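Local coordinates for protein putative DNA helicase (Lactobacillus plantarum, PDB 3DMN) that probably forms the C-terminal, UvrD-like part of a DNA helicase, with a P-loop NTPase-type parallel sheet, though its function has not been established, at residues A[12-15]-A[16-20]; A[154-157]-A[158-162]. All coordinates share one frame; numbering follows the deposited sequence.

Contact 1: A[12-15]-A[16-20]; sequences TDFT and KEILV. With ACT (acetate ion), chain D.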
loop_
_atom_site.group_PDB
_atom_site.type_symbol
_atom_site.label_atom_id
_atom_site.label_comp_id
_atom_site.label_asym_id
_atom_site.label_seq_id
_atom_site.Cartn_x
_atom_site.Cartn_y
_atom_site.Cartn_z
ATOM N N THR A 12 3.099 6.436 11.532
ATOM C CA THR A 12 4.461 6.435 12.070
ATOM C C THR A 12 4.685 5.256 13.024
ATOM O O THR A 12 5.688 4.552 12.952
ATOM C CB THR A 12 4.705 7.776 12.792
ATOM O OG1 THR A 12 4.668 8.825 11.807
ATOM C CG2 THR A 12 6.037 7.752 13.528
ATOM N N ASP A 13 3.730 5.055 13.923
ATOM C CA ASP A 13 3.849 3.994 14.895
ATOM C C ASP A 13 3.768 2.584 14.295
ATOM O O ASP A 13 4.514 1.701 14.698
ATOM C CB ASP A 13 2.782 4.143 15.974
ATOM C CG ASP A 13 3.124 5.205 16.973
ATOM O OD1 ASP A 13 4.233 5.814 16.927
ATOM O OD2 ASP A 13 2.256 5.480 17.850
ATOM N N PHE A 14 2.825 2.384 13.387
ATOM C CA PHE A 14 2.749 1.121 12.661
ATOM C C PHE A 14 4.057 0.857 11.872
ATOM O O PHE A 14 4.695 -0.221 12.005
ATOM C CB PHE A 14 1.550 1.168 11.722
ATOM C CG PHE A 14 1.476 -0.029 10.801
ATOM C CD1 PHE A 14 0.801 -1.177 11.206
ATOM C CD2 PHE A 14 1.995 0.038 9.519
ATOM C CE1 PHE A 14 0.710 -2.319 10.356
ATOM C CE2 PHE A 14 1.922 -1.064 8.660
ATOM C CZ PHE A 14 1.261 -2.234 9.052
ATOM N N THR A 15 4.499 1.854 11.094
ATOM C CA THR A 15 5.663 1.610 10.265
ATOM C C THR A 15 6.958 1.404 11.046
ATOM O O THR A 15 7.800 0.601 10.642
ATOM C CB THR A 15 5.846 2.702 9.200
ATOM O OG1 THR A 15 6.089 3.972 9.838
ATOM C CG2 THR A 15 4.620 2.790 8.306
ATOM N N LYS A 16 7.126 2.115 12.167
ATOM C CA LYS A 16 8.381 2.002 12.915
ATOM C C LYS A 16 8.619 0.539 13.339
ATOM O O LYS A 16 9.749 0.095 13.434
ATOM C CB LYS A 16 8.400 2.947 14.126
ATOM C CG LYS A 16 7.528 2.493 15.276
ATOM C CD LYS A 16 7.338 3.561 16.311
ATOM C CE LYS A 16 6.372 3.042 17.367
ATOM N NZ LYS A 16 6.317 4.185 18.417
ATOM N N GLU A 17 7.541 -0.208 13.579
ATOM C CA GLU A 17 7.667 -1.552 14.147
ATOM C C GLU A 17 7.984 -2.573 13.064
ATOM O O GLU A 17 8.213 -3.756 13.369
ATOM C CB GLU A 17 6.388 -1.923 14.888
ATOM C CG GLU A 17 6.139 -0.979 16.081
ATOM C CD GLU A 17 5.379 -1.621 17.234
ATOM O OE1 GLU A 17 4.784 -2.688 17.082
ATOM O OE2 GLU A 17 5.302 -0.967 18.306
ATOM N N ILE A 18 7.987 -2.122 11.802
ATOM C CA ILE A 18 8.401 -3.030 10.689
ATOM C C ILE A 18 9.916 -3.289 10.746
ATOM O O ILE A 18 10.406 -4.363 10.333
ATOM C CB ILE A 18 8.005 -2.470 9.328
ATOM C CG1 ILE A 18 6.489 -2.334 9.258
ATOM C CG2 ILE A 18 8.483 -3.414 8.165
ATOM C CD1 ILE A 18 5.923 -1.609 8.039
ATOM N N LEU A 19 10.652 -2.289 11.220
ATOM C CA LEU A 19 12.109 -2.396 11.336
ATOM C C LEU A 19 12.503 -3.119 12.615
ATOM O O LEU A 19 11.845 -2.980 13.629
ATOM C CB LEU A 19 12.756 -1.007 11.345
ATOM C CG LEU A 19 12.470 -0.210 10.068
ATOM C CD1 LEU A 19 13.132 1.169 10.117
ATOM C CD2 LEU A 19 12.949 -0.964 8.811
ATOM N N VAL A 20 13.569 -3.896 12.551
ATOM C CA VAL A 20 14.188 -4.449 13.761
ATOM C C VAL A 20 15.515 -3.672 13.915
ATOM O O VAL A 20 16.466 -3.899 13.178
ATOM C CB VAL A 20 14.336 -5.995 13.662
ATOM C CG1 VAL A 20 12.977 -6.616 13.464
ATOM C CG2 VAL A 20 15.202 -6.405 12.501
HETATM C C ACT D . 15.574 -3.409 9.661
HETATM O O ACT D . 14.877 -4.411 9.960
HETATM O OXT ACT D . 15.759 -2.529 10.529
HETATM C CH3 ACT D . 16.199 -3.234 8.349
#
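The C-terminal end of helix 9-16 is where this contact lies: its last turn gives way to a type I beta turn from K16 to L19, and T12 to T15 meet K16 to I18 through backbone bonds, one ion pair and an apolar contact of F14 with I18. The change shows in the bond spacing. K16 N still reaches T12 O four residues back, whereas I18 N bonds T15 O three residues back, at 3.0 Å, the tighter spacing of a 3-10 turn. E17 N reaches F14 O in the same three-residue pattern, at 3.3 Å.

On the outer face, D13 and K16 run side by side, and K16 NZ forms a salt bridge with D13 OD1 at 3.0 Å. The lysine nitrogen comes from above the carboxylate, 70° out of its plane. K16 CG sits between its own backbone N and carbonyl carbon (chi1 74°), which folds the extended chain back along the helix, with CG 3.2 Å from D13 O. E17 turns to another neighbour, its OE1 accepting a hydrogen bond from N164 N.

The buried side is largely apolar, with T15 OG1 bonded to I11 O. F14 packs on L148 and L150 of strand 147-153, which seats the helix end against the sheet, and T15 touches C141 of helix 134-141. An acetate, probably from the crystallisation liquor, accepts a bond from V20 N. Between the helix end and the turn, the F14 ring and I18 meet at an oblique angle, F14 CE2 lying 4.1 Å from I18 CD1.

Contact 2: A[154-157]-A[158-162]; sequences GSLS and PLLAR. With ACT (acetate ion), chain B; EDO (1,2-ethanediol), chain N.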
loop_
_atom_site.group_PDB
_atom_site.type_symbol
_atom_site.label_atom_id
_atom_site.label_comp_id
_atom_site.label_asym_id
_atom_site.label_seq_id
_atom_site.Cartn_x
_atom_site.Cartn_y
_atom_site.Cartn_z
ATOM N N GLY A 154 -3.337 -14.308 0.222
ATOM C CA GLY A 154 -2.903 -15.556 0.840
ATOM C C GLY A 154 -2.737 -15.351 2.321
ATOM O O GLY A 154 -3.689 -15.449 3.094
ATOM N N SER A 155 -1.508 -15.022 2.723
ATOM C CA SER A 155 -1.186 -14.758 4.125
ATOM C C SER A 155 -0.481 -13.434 4.247
ATOM O O SER A 155 0.211 -13.024 3.326
ATOM C CB SER A 155 -0.231 -15.811 4.691
ATOM O OG SER A 155 -0.904 -17.078 4.807
ATOM N N LEU A 156 -0.673 -12.784 5.387
ATOM C CA LEU A 156 0.048 -11.536 5.640
ATOM C C LEU A 156 1.553 -11.798 5.738
ATOM O O LEU A 156 2.001 -12.816 6.269
ATOM C CB LEU A 156 -0.480 -10.890 6.928
ATOM C CG LEU A 156 -0.012 -9.461 7.204
ATOM C CD1 LEU A 156 -0.452 -8.459 6.124
ATOM C CD2 LEU A 156 -0.521 -9.045 8.598
ATOM N N SER A 157 2.347 -10.824 5.257
ATOM C CA SER A 157 3.800 -10.935 5.392
ATOM C C SER A 157 4.175 -11.298 6.844
ATOM O O SER A 157 3.721 -10.625 7.789
ATOM C CB SER A 157 4.441 -9.585 5.058
ATOM O OG SER A 157 5.809 -9.661 5.486
ATOM N N PRO A 158 5.079 -12.260 7.023
ATOM C CA PRO A 158 5.546 -12.586 8.383
ATOM C C PRO A 158 6.333 -11.430 9.000
ATOM O O PRO A 158 6.494 -11.377 10.228
ATOM C CB PRO A 158 6.473 -13.780 8.157
ATOM C CG PRO A 158 6.958 -13.637 6.711
ATOM C CD PRO A 158 5.686 -13.164 6.019
ATOM N N LEU A 159 6.812 -10.529 8.155
ATOM C CA LEU A 159 7.566 -9.380 8.681
ATOM C C LEU A 159 6.645 -8.500 9.550
ATOM O O LEU A 159 7.132 -7.674 10.315
ATOM C CB LEU A 159 8.206 -8.572 7.543
ATOM C CG LEU A 159 9.081 -9.426 6.605
ATOM C CD1 LEU A 159 9.662 -8.494 5.530
ATOM C CD2 LEU A 159 10.198 -10.155 7.417
ATOM N N LEU A 160 5.329 -8.633 9.321
ATOM C CA LEU A 160 4.362 -7.819 10.064
ATOM C C LEU A 160 3.924 -8.473 11.358
ATOM O O LEU A 160 3.223 -7.838 12.164
ATOM C CB LEU A 160 3.164 -7.419 9.187
ATOM C CG LEU A 160 3.557 -6.553 7.962
ATOM C CD1 LEU A 160 2.322 -6.360 7.071
ATOM C CD2 LEU A 160 4.121 -5.206 8.409
ATOM N N ALA A 161 4.384 -9.711 11.607
ATOM C CA ALA A 161 3.926 -10.447 12.807
ATOM C C ALA A 161 4.332 -9.692 14.084
ATOM O O ALA A 161 3.613 -9.707 15.071
ATOM C CB ALA A 161 4.484 -11.876 12.819
ATOM N N ARG A 162 5.485 -9.054 14.054
ATOM C CA ARG A 162 6.020 -8.382 15.244
ATOM C C ARG A 162 5.255 -7.124 15.588
ATOM O O ARG A 162 5.365 -6.634 16.706
ATOM C CB ARG A 162 7.505 -8.048 15.093
ATOM C CG ARG A 162 7.870 -6.939 14.074
ATOM C CD ARG A 162 9.393 -6.721 14.007
ATOM N NE ARG A 162 9.990 -6.646 15.363
ATOM C CZ ARG A 162 9.914 -5.568 16.139
ATOM N NH1 ARG A 162 9.277 -4.480 15.724
ATOM N NH2 ARG A 162 10.466 -5.562 17.349
HETATM C C ACT B . 1.346 -15.885 0.531
HETATM O O ACT B . 1.099 -15.161 1.499
HETATM O OXT ACT B . 2.432 -15.841 -0.071
HETATM C CH3 ACT B . 0.292 -16.733 0.153
HETATM C C1 EDO N . -4.300 -15.823 5.855
HETATM O O1 EDO N . -3.321 -16.652 6.504
HETATM C C2 EDO N . -5.660 -16.466 5.639
HETATM O O2 EDO N . -6.692 -15.556 6.037
#
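L156 lays its branched end across that of L160 at about a right angle, L156 CD1 meeting L160 CD1 at 3.6 Å. The second methyl takes part too, since L156 CD2 lies 4.1 Å from L160 CB. With CG anti to the backbone N (chi1 -169°), the L156 chain is swung to where both its methyls face L160.

Between the two leucines the chain enters a short 3-10 segment starting at P158, and S157 lies just before it. S157 OG accepts a hydrogen bond from L159 N at 3.0 Å with an N-H...O angle of 143°, the side-chain-to-backbone bond of an ST turn. S157 O takes L160 N at 3.0 Å. P158 follows the serine without an amide hydrogen, so its nitrogen makes no demand on OG. The hydroxyl also bonds Y128 O, which gives this buried oxygen partners in two parts of the chain. Replacing S157 by alanine is likely to leave L159 N without this acceptor and Y128 O without its hydroxyl donor, so that the first turn could shift against the loop of Y128.

At the start of the stretch, an acetate accepts a bond from S155 N at 2.9 Å; like the ethanediol bonded to S155 OG, it is probably from the crystallisation liquor.

In the fold, the turn follows strand 147-153: L156 packs on V37 and V39 of the adjacent strand 36-40, while L160 reaches L137 of helix 134-141, joining sheet to helix.

How the contacts relate
From the N terminus, contact 1 comes first, ending helix 9-16 and opening the loop that leads to strand 36-40. Contact 2 comes much later, after strand 147-153, in the loop before strand 169-170. They are in series, neither enclosing nor crossing the other, and each closes only a tight local turn. In space their centres are about 13 Å apart and their ends touch. E17 O lies 2.7 Å from R162 NH1, a probable hydrogen bond, and I18 CG1 packs on L160 CD2 at 3.8 Å. R134, beginning helix 134-141, bonds both I18 O and L159 O, so this helix ties the two turns together beside the parallel sheet.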